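Local coordinates for protein transcriptional regulator, LRP/AsnC family (Neisseria meningitidis, PDB 2P6T) that binds L-leucine between subunits of its octameric assembly and regulates transcription, probably through sequence-specific DNA binding by a winged helix-turn-helix domain, at the leucine site. Residues are numbered along the deposited sequence; one frame, centred on the assembly and turned at random. Chains: chain A/B/C, Transcriptional regulator, LRP/AsnC family.

The leucine site. Residues chain A 126-127, 131, 139-141; chain B 85, 104-106, 108-109; chain C 145. With LEU (leucine), chain D.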
loop_
_atom_site.group_PDB
_atom_site.type_symbol
_atom_site.label_atom_id
_atom_site.label_comp_id
_atom_site.label_asym_id
_atom_site.label_seq_id
_atom_site.Cartn_x
_atom_site.Cartn_y
_atom_site.Cartn_z
ATOM N N VAL A 126 -21.808 9.256 -3.291
ATOM C CA VAL A 126 -20.383 9.535 -3.218
ATOM C C VAL A 126 -20.018 10.718 -4.106
ATOM O O VAL A 126 -19.426 11.686 -3.632
ATOM C CB VAL A 126 -19.534 8.316 -3.604
ATOM C CG1 VAL A 126 -18.061 8.598 -3.344
ATOM C CG2 VAL A 126 -19.979 7.108 -2.818
ATOM N N LEU A 127 -20.393 10.649 -5.380
ATOM C CA LEU A 127 -20.043 11.705 -6.337
ATOM C C LEU A 127 -20.696 13.059 -6.023
ATOM O O LEU A 127 -20.021 14.093 -6.026
ATOM C CB LEU A 127 -20.387 11.285 -7.773
ATOM C CG LEU A 127 -19.433 10.288 -8.440
ATOM C CD1 LEU A 127 -20.034 9.725 -9.726
ATOM C CD2 LEU A 127 -18.081 10.936 -8.722
ATOM N N LEU A 131 -18.072 13.259 -1.792
ATOM C CA LEU A 131 -16.902 13.894 -2.406
ATOM C C LEU A 131 -17.116 15.384 -2.726
ATOM O O LEU A 131 -16.145 16.121 -2.896
ATOM C CB LEU A 131 -16.474 13.155 -3.682
ATOM C CG LEU A 131 -15.768 11.807 -3.507
ATOM C CD1 LEU A 131 -15.494 11.191 -4.874
ATOM C CD2 LEU A 131 -14.470 11.948 -2.701
ATOM N N ALA A 139 -11.971 9.435 -0.898
ATOM C CA ALA A 139 -12.941 8.410 -0.512
ATOM C C ALA A 139 -12.528 7.050 -1.086
ATOM O O ALA A 139 -12.110 6.978 -2.241
ATOM C CB ALA A 139 -14.314 8.797 -1.020
ATOM N N GLN A 140 -12.621 5.989 -0.280
ATOM C CA GLN A 140 -12.322 4.620 -0.737
ATOM C C GLN A 140 -13.282 3.613 -0.113
ATOM O O GLN A 140 -13.110 3.232 1.050
ATOM C CB GLN A 140 -10.901 4.196 -0.358
ATOM C CG GLN A 140 -9.784 5.133 -0.779
ATOM C CD GLN A 140 -8.423 4.492 -0.582
ATOM O OE1 GLN A 140 -8.316 3.421 0.026
ATOM N NE2 GLN A 140 -7.375 5.133 -1.107
ATOM N N SER A 141 -14.261 3.144 -0.883
ATOM C CA SER A 141 -15.343 2.353 -0.309
ATOM C C SER A 141 -15.334 0.889 -0.738
ATOM O O SER A 141 -14.954 0.568 -1.865
ATOM C CB SER A 141 -16.671 2.994 -0.666
ATOM O OG SER A 141 -16.699 3.309 -2.037
ATOM N N ARG B 85 -13.286 17.474 -12.476
ATOM C CA ARG B 85 -14.066 16.292 -12.839
ATOM C C ARG B 85 -14.774 16.422 -14.183
ATOM O O ARG B 85 -14.927 15.442 -14.915
ATOM C CB ARG B 85 -15.127 16.031 -11.770
ATOM C CG ARG B 85 -14.722 16.380 -10.334
ATOM C CD ARG B 85 -15.639 15.722 -9.311
ATOM N NE ARG B 85 -15.143 14.403 -8.913
ATOM C CZ ARG B 85 -15.419 13.251 -9.529
ATOM N NH1 ARG B 85 -16.218 13.197 -10.600
ATOM N NH2 ARG B 85 -14.889 12.123 -9.060
ATOM N N LEU B 104 -14.175 4.492 -10.725
ATOM C CA LEU B 104 -14.296 3.268 -9.940
ATOM C C LEU B 104 -14.207 3.545 -8.470
ATOM O O LEU B 104 -13.737 4.597 -8.042
ATOM C CB LEU B 104 -13.187 2.283 -10.283
ATOM C CG LEU B 104 -13.021 1.952 -11.758
ATOM C CD1 LEU B 104 -11.798 1.072 -11.956
ATOM C CD2 LEU B 104 -14.292 1.284 -12.290
ATOM N N THR B 105 -14.638 2.560 -7.702
ATOM C CA THR B 105 -14.480 2.586 -6.264
ATOM C C THR B 105 -13.046 2.147 -5.931
ATOM O O THR B 105 -12.324 1.656 -6.803
ATOM C CB THR B 105 -15.482 1.646 -5.597
ATOM O OG1 THR B 105 -15.042 0.289 -5.746
ATOM C CG2 THR B 105 -16.862 1.818 -6.220
ATOM N N GLY B 106 -12.633 2.331 -4.679
ATOM C CA GLY B 106 -11.278 1.966 -4.244
ATOM C C GLY B 106 -10.291 3.123 -4.288
ATOM O O GLY B 106 -10.689 4.288 -4.394
ATOM N N THR B 108 -8.362 3.973 -6.566
ATOM C CA THR B 108 -8.388 4.583 -7.881
ATOM C C THR B 108 -9.631 5.445 -8.067
ATOM O O THR B 108 -10.752 4.966 -7.892
ATOM C CB THR B 108 -8.389 3.499 -8.971
ATOM O OG1 THR B 108 -7.624 2.366 -8.530
ATOM C CG2 THR B 108 -7.810 4.044 -10.257
ATOM N N ASP B 109 -9.428 6.710 -8.431
ATOM C CA ASP B 109 -10.540 7.615 -8.731
ATOM C C ASP B 109 -11.123 7.319 -10.110
ATOM O O ASP B 109 -12.328 7.126 -10.237
ATOM C CB ASP B 109 -10.098 9.079 -8.638
ATOM C CG ASP B 109 -9.632 9.460 -7.239
ATOM O OD1 ASP B 109 -10.247 8.992 -6.259
ATOM O OD2 ASP B 109 -8.649 10.221 -7.114
ATOM N N LEU C 145 -18.645 3.485 -10.686
ATOM C CA LEU C 145 -19.639 4.446 -10.243
ATOM C C LEU C 145 -20.251 5.236 -11.410
ATOM O O LEU C 145 -21.434 5.576 -11.377
ATOM C CB LEU C 145 -19.023 5.414 -9.232
ATOM C CG LEU C 145 -18.663 4.853 -7.860
ATOM C CD1 LEU C 145 -18.217 6.003 -6.961
ATOM C CD2 LEU C 145 -19.850 4.108 -7.252
HETATM N N LEU D . -12.965 5.298 -5.485
HETATM C CA LEU D . -13.870 6.149 -4.667
HETATM C C LEU D . -14.679 5.321 -3.668
HETATM O O LEU D . -14.488 4.110 -3.517
HETATM C CB LEU D . -14.808 6.941 -5.573
HETATM C CG LEU D . -14.130 7.725 -6.696
HETATM C CD1 LEU D . -15.179 8.369 -7.574
HETATM C CD2 LEU D . -13.172 8.761 -6.132
HETATM O OXT LEU D . -15.546 5.851 -2.968
#
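L-leucine, the amino-acid ligand of this Lrp/AsnC-family regulator, is wholly enclosed where three subunits meet in the ligand-binding domains. Strand 136-144 and helix 119-130 of chain A form one wall, the end of strand 98-104 of chain B and the loop after it form the opposite one, and C:Leu145 comes in from chain C.

The alpha-amino group is read by backbone carbonyls of chain B. Ligand N donates to B:Leu104 O at 2.8 Å and to B:Gly106 O at 2.7 Å, in each case lying in the carbonyl plane on a lone pair, with a C=O...N angle near 130°. B:Thr108 O adds a weak bond.

The carboxylate is held across the subunit boundary, with its atom O gripped by three donors. The backbone amide A:Ser141 N reaches this oxygen at 2.8 Å in a nearly straight bond (164° at H), and B:Gly106 N approaches it from the other subunit, also at 2.8 Å. The third donor is the hydroxyl A:Ser141 OG, again 2.8 Å from O; it sits between the backbone N and carbonyl carbon (chi1 47°), and also makes a weak bond to OXT. Mostly backbone groups thus recognise both ends of the amino acid, helped by the A:Ser141 hydroxyl, and ligand O joins donors of chains A and B.

The isobutyl side chain packs against leucines of chains A and C, with the polar B:Asp109 and B:Arg85 at its edges. A:Leu131 presents its CD1 methyl to ligand CD2 at 3.6 Å, while C:Leu145 CD1 packs against ligand CB at 3.8 Å and also nears ligand CD1. The carboxylate of B:Asp109 lies alongside the CD2 branch. Past the other branch, A:Leu127 and B:Arg85 cross obliquely at the pocket's end, where A:Leu127 CD2 lies 3.4 Å from the guanidinium nitrogen B:Arg85 NH2.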